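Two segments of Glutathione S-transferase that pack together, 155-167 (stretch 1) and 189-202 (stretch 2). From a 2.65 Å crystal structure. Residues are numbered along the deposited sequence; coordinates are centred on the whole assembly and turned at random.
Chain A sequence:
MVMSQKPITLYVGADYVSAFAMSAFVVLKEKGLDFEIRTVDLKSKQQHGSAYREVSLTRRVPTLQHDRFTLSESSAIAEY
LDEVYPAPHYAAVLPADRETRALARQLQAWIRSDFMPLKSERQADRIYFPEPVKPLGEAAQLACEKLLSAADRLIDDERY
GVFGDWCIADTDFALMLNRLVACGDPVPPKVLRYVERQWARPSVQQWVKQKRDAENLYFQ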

# COMPACT_ATOMS: atom_id res chain seq x y z
N ILE A 155 20.40 3.15 -3.37
CA ILE A 155 21.15 4.11 -2.58
C ILE A 155 22.49 4.47 -3.22
O ILE A 155 23.28 3.59 -3.56
N ASP A 156 22.75 5.76 -3.38
CA ASP A 156 24.03 6.23 -3.89
C ASP A 156 24.52 7.41 -3.05
O ASP A 156 23.73 8.25 -2.63
N ASP A 157 25.83 7.50 -2.80
CA ASP A 157 26.34 8.61 -2.00
C ASP A 157 26.07 9.99 -2.63
O ASP A 157 25.92 10.97 -1.92
N GLU A 158 25.94 10.03 -3.96
CA GLU A 158 25.62 11.29 -4.64
C GLU A 158 24.16 11.74 -4.51
O GLU A 158 23.82 12.85 -4.93
N ARG A 159 23.28 10.90 -3.98
CA ARG A 159 21.87 11.27 -3.83
C ARG A 159 21.43 11.20 -2.37
O ARG A 159 21.67 10.20 -1.69
N TYR A 160 20.77 12.25 -1.88
CA TYR A 160 20.40 12.29 -0.48
C TYR A 160 19.35 11.23 -0.15
O TYR A 160 19.50 10.47 0.82
N GLY A 161 18.28 11.20 -0.94
CA GLY A 161 17.27 10.15 -0.86
C GLY A 161 17.50 9.18 -2.01
O GLY A 161 18.38 9.40 -2.85
N VAL A 162 16.73 8.10 -2.05
CA VAL A 162 16.83 7.13 -3.14
C VAL A 162 16.49 7.77 -4.49
O VAL A 162 16.97 7.32 -5.54
N PHE A 163 15.67 8.81 -4.48
CA PHE A 163 15.30 9.46 -5.73
C PHE A 163 15.98 10.83 -5.89
O PHE A 163 15.82 11.50 -6.91
N GLY A 164 16.77 11.22 -4.90
CA GLY A 164 17.42 12.52 -4.90
C GLY A 164 16.87 13.31 -3.73
O GLY A 164 17.26 13.07 -2.58
N ASP A 165 15.95 14.23 -4.00
CA ASP A 165 15.24 14.93 -2.93
C ASP A 165 14.55 13.93 -2.01
O ASP A 165 14.06 12.87 -2.45
N TRP A 166 14.52 14.25 -0.72
CA TRP A 166 13.84 13.40 0.25
C TRP A 166 12.37 13.22 -0.12
O TRP A 166 11.73 14.14 -0.61
N CYS A 167 11.86 12.01 0.09
CA CYS A 167 10.42 11.79 0.12
C CYS A 167 10.13 10.84 1.28
O CYS A 167 11.06 10.26 1.85
N PRO A 189 28.78 0.21 3.31
CA PRO A 189 28.71 1.40 4.17
C PRO A 189 27.85 2.52 3.59
O PRO A 189 27.23 3.26 4.36
N LYS A 190 27.78 2.62 2.26
CA LYS A 190 26.89 3.59 1.62
C LYS A 190 25.43 3.47 2.07
O LYS A 190 24.69 4.45 2.03
N VAL A 191 25.00 2.27 2.49
CA VAL A 191 23.64 2.17 3.00
C VAL A 191 23.57 2.49 4.49
O VAL A 191 22.57 3.01 4.97
N LEU A 192 24.65 2.19 5.21
CA LEU A 192 24.77 2.64 6.59
C LEU A 192 24.65 4.15 6.66
O LEU A 192 23.97 4.69 7.54
N ARG A 193 25.29 4.84 5.72
CA ARG A 193 25.28 6.30 5.69
C ARG A 193 23.88 6.83 5.42
O ARG A 193 23.39 7.72 6.12
N TYR A 194 23.24 6.27 4.40
CA TYR A 194 21.85 6.56 4.07
C TYR A 194 20.95 6.45 5.31
O TYR A 194 20.23 7.40 5.66
N VAL A 195 21.00 5.30 5.98
CA VAL A 195 20.20 5.12 7.19
C VAL A 195 20.49 6.22 8.21
O VAL A 195 19.58 6.78 8.83
N GLU A 196 21.77 6.56 8.37
CA GLU A 196 22.19 7.55 9.36
C GLU A 196 21.64 8.92 8.97
O GLU A 196 21.05 9.63 9.80
N ARG A 197 21.85 9.28 7.71
CA ARG A 197 21.34 10.49 7.08
C ARG A 197 19.85 10.67 7.38
O ARG A 197 19.41 11.71 7.90
N GLN A 198 19.08 9.63 7.04
CA GLN A 198 17.62 9.63 7.18
C GLN A 198 17.12 9.70 8.62
O GLN A 198 16.10 10.34 8.88
N TRP A 199 17.80 9.04 9.55
CA TRP A 199 17.48 9.16 10.99
C TRP A 199 17.79 10.54 11.59
O TRP A 199 17.33 10.86 12.69
N ALA A 200 18.58 11.34 10.88
CA ALA A 200 19.03 12.65 11.38
C ALA A 200 18.13 13.83 11.00
O ALA A 200 18.38 14.96 11.41
N ARG A 201 17.10 13.58 10.20
CA ARG A 201 16.16 14.64 9.84
C ARG A 201 15.48 15.18 11.10
O ARG A 201 15.14 14.41 11.99
N PRO A 202 15.34 16.51 11.20
CA PRO A 202 14.64 17.04 12.37
C PRO A 202 13.25 16.41 12.58
O PRO A 202 12.85 16.27 13.74

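Stretch 2 is mainly a helix, and stretch 1 is an irregular segment laid along it. Together they bury 791 Å² of surface, both sides summed. From the helix, Lys190, Arg193, Tyr194 and Arg197 point toward stretch 1, as does Arg201 in the turn beyond. Ile155 and Trp166 point back.

The apolar contact centres on Ile155, which is buried. Its chi1 is m and its chi2 is t. CG1 of Ile155 sits over the face of the Tyr194 ring, 4.1 Å from the ring centroid, in a CH-pi contact. CG2 of Ile155 reaches CB of Tyr194 at 3.6 Å, and CD1 of Ile155 meets CB of Val191 at 3.7 Å. Tyr194 has chi1 t, and its ring is in contact with both Ile155 and Val162. Val162, chi1 m, places CG1 4.0 Å from CE1 of Tyr194. Gly161 CA lies at the edge of the same ring.

The charged contacts gather at Asp157. Its CA-to-CB bond points sideways, but chi1 near -80° brings the carboxylate to the helix. Asp157 OD2 and Arg193 NH2 form a salt bridge at 3.0 Å, which is also a hydrogen bond. Arg193 NE adds weak bonds to both carboxylate oxygens. A second salt bridge joins Asp157 OD1 to Arg197 NH2 at 3.5 Å. These two arginines are one helical turn apart, so one carboxylate can serve both.

Several side chains of stretch 2 bind oxygens of stretch 1. Lys190 has chi1 p and is extended from chi2 onward. Lys190 NZ donates to Ile155 O at 2.6 Å. Arg197 has chi1 between wells, at -144°, and its NH1 donates to Tyr160 O at 2.8 Å. Arg159 O is also 2.8 Å from Arg197 NH1, but the angle is too poor for a hydrogen bond. Arg201 NH1 donates to Tyr160 OH at 3.1 Å.

The aromatic contacts involve Tyr160 and Trp166. Tyr160 starts away from the helix, yet chi1 t swings its ring back. Gln198 NE2 lies over one face, 3.5 Å from Tyr160 CE2, and Arg197 CG is 3.5 Å from Tyr160 CE1. Trp166, also chi1 t, carries the guanidinium of Arg201 flat on its ring. The centres of the Arg201 guanidinium and the Trp166 ring are 3.8 Å apart and their planes differ by 15°, a stacked cation-pi arrangement. Gln198, m at chi1 and chi2, brings OE1 to the edge of the Trp166 ring, 3.2 Å from CD1 of Trp166.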

# COMPACT_ATOMS: atom_id res chain seq x y z
CB ILE A 155 21.40 3.59 -1.17
CG1 ILE A 155 20.07 3.30 -0.49
CG2 ILE A 155 22.23 4.59 -0.37
CD1 ILE A 155 20.18 2.41 0.74
CB ASP A 156 23.93 6.62 -5.36
CG ASP A 156 25.28 6.53 -6.09
OD1 ASP A 156 25.99 5.52 -5.90
OD2 ASP A 156 25.63 7.46 -6.84
CB ASP A 157 27.81 8.41 -1.60
CG ASP A 157 27.97 7.47 -0.40
OD1 ASP A 157 27.06 7.48 0.46
OD2 ASP A 157 28.96 6.72 -0.30
CB GLU A 158 25.97 11.21 -6.13
CG GLU A 158 27.40 10.82 -6.45
CD GLU A 158 27.69 10.92 -7.93
OE1 GLU A 158 26.85 11.49 -8.66
OE2 GLU A 158 28.77 10.45 -8.36
CB ARG A 159 20.95 10.37 -4.68
CG ARG A 159 21.12 10.50 -6.19
CD ARG A 159 20.06 9.71 -6.96
NE ARG A 159 19.93 8.32 -6.54
CZ ARG A 159 20.78 7.34 -6.88
NH1 ARG A 159 21.83 7.60 -7.66
NH2 ARG A 159 20.57 6.09 -6.44
CB TYR A 160 19.90 13.68 -0.09
CG TYR A 160 19.34 13.73 1.31
CD1 TYR A 160 20.18 13.95 2.40
CD2 TYR A 160 17.99 13.55 1.55
CE1 TYR A 160 19.68 13.99 3.69
CE2 TYR A 160 17.49 13.58 2.82
CZ TYR A 160 18.33 13.81 3.89
OH TYR A 160 17.81 13.85 5.16
CB VAL A 162 15.92 5.86 -2.92
CG1 VAL A 162 16.44 4.99 -1.78
CG2 VAL A 162 14.48 6.26 -2.67
CB PHE A 163 13.77 9.55 -5.86
CG PHE A 163 13.08 8.22 -5.70
CD1 PHE A 163 13.33 7.18 -6.59
CD2 PHE A 163 12.17 8.01 -4.66
CE1 PHE A 163 12.71 5.95 -6.44
CE2 PHE A 163 11.54 6.77 -4.51
CZ PHE A 163 11.81 5.74 -5.40
CB ASP A 165 14.23 15.92 -3.49
CG ASP A 165 14.88 17.17 -4.07
OD1 ASP A 165 15.98 17.55 -3.60
OD2 ASP A 165 14.29 17.77 -4.98
CB TRP A 166 13.95 14.01 1.64
CG TRP A 166 13.16 13.26 2.68
CD1 TRP A 166 13.60 12.22 3.46
CD2 TRP A 166 11.80 13.49 3.06
NE1 TRP A 166 12.59 11.79 4.30
CE2 TRP A 166 11.48 12.55 4.07
CE3 TRP A 166 10.82 14.38 2.63
CZ2 TRP A 166 10.23 12.50 4.66
CZ3 TRP A 166 9.57 14.33 3.22
CH2 TRP A 166 9.29 13.39 4.22
CB CYS A 167 9.87 11.27 -1.21
SG CYS A 167 10.44 9.64 -1.75
CB PRO A 189 30.19 1.83 4.32
CG PRO A 189 30.94 1.06 3.28
CD PRO A 189 30.17 -0.20 3.05
CB LYS A 190 26.95 3.51 0.10
CG LYS A 190 26.12 2.39 -0.51
CD LYS A 190 26.09 2.51 -2.03
CE LYS A 190 25.36 1.36 -2.69
NZ LYS A 190 25.01 1.74 -4.09
CB VAL A 191 22.92 0.83 2.65
CG1 VAL A 191 23.70 0.04 1.60
CG2 VAL A 191 22.63 0.01 3.89
CB LEU A 192 26.12 2.21 7.17
CG LEU A 192 26.30 0.70 7.35
CD1 LEU A 192 27.66 0.40 7.98
CD2 LEU A 192 25.14 0.07 8.15
CB ARG A 193 26.28 6.82 4.65
CG ARG A 193 27.74 6.75 5.12
CD ARG A 193 28.69 7.45 4.16
NE ARG A 193 29.02 6.64 2.99
CZ ARG A 193 30.00 5.73 2.97
NH1 ARG A 193 30.73 5.52 4.06
NH2 ARG A 193 30.26 5.04 1.87
CB TYR A 194 21.39 5.60 2.98
CG TYR A 194 19.92 5.70 2.66
CD1 TYR A 194 19.45 6.61 1.73
CD2 TYR A 194 19.00 4.85 3.27
CE1 TYR A 194 18.11 6.70 1.43
CE2 TYR A 194 17.65 4.92 2.97
CZ TYR A 194 17.21 5.85 2.05
OH TYR A 194 15.87 5.93 1.75
CB VAL A 195 20.48 3.75 7.81
CG1 VAL A 195 19.73 3.61 9.13
CG2 VAL A 195 20.12 2.63 6.83
CB GLU A 196 23.71 7.58 9.46
CG GLU A 196 24.24 8.39 10.66
CD GLU A 196 25.75 8.48 10.70
OE1 GLU A 196 26.43 7.68 10.02
OE2 GLU A 196 26.26 9.35 11.43
CB ARG A 197 21.51 10.28 5.58
CG ARG A 197 21.86 11.46 4.73
CD ARG A 197 21.90 10.99 3.26
NE ARG A 197 22.91 9.96 3.02
CZ ARG A 197 22.97 9.18 1.94
NH1 ARG A 197 22.06 9.30 0.98
NH2 ARG A 197 23.94 8.28 1.82
CB GLN A 198 17.01 8.42 6.46
CG GLN A 198 17.21 8.41 4.94
CD GLN A 198 16.74 9.69 4.27
OE1 GLN A 198 15.78 10.31 4.73
NE2 GLN A 198 17.41 10.10 3.19
CB TRP A 199 18.19 8.08 11.81
CG TRP A 199 17.42 6.82 11.90
CD1 TRP A 199 17.53 5.72 11.08
CD2 TRP A 199 16.40 6.51 12.86
NE1 TRP A 199 16.63 4.75 11.48
CE2 TRP A 199 15.93 5.21 12.57
CE3 TRP A 199 15.84 7.21 13.94
CZ2 TRP A 199 14.94 4.60 13.33
CZ3 TRP A 199 14.86 6.60 14.68
CH2 TRP A 199 14.41 5.31 14.37
CB ALA A 200 20.50 12.92 10.93
CB ARG A 201 15.13 14.13 8.81
CG ARG A 201 15.77 13.74 7.48
CD ARG A 201 14.77 13.48 6.39
NE ARG A 201 13.94 14.65 6.11
CZ ARG A 201 14.21 15.56 5.18
NH1 ARG A 201 15.30 15.45 4.43
NH2 ARG A 201 13.40 16.59 5.01
CB PRO A 202 14.52 18.53 12.06
CG PRO A 202 15.69 18.81 11.19
CD PRO A 202 16.00 17.57 10.42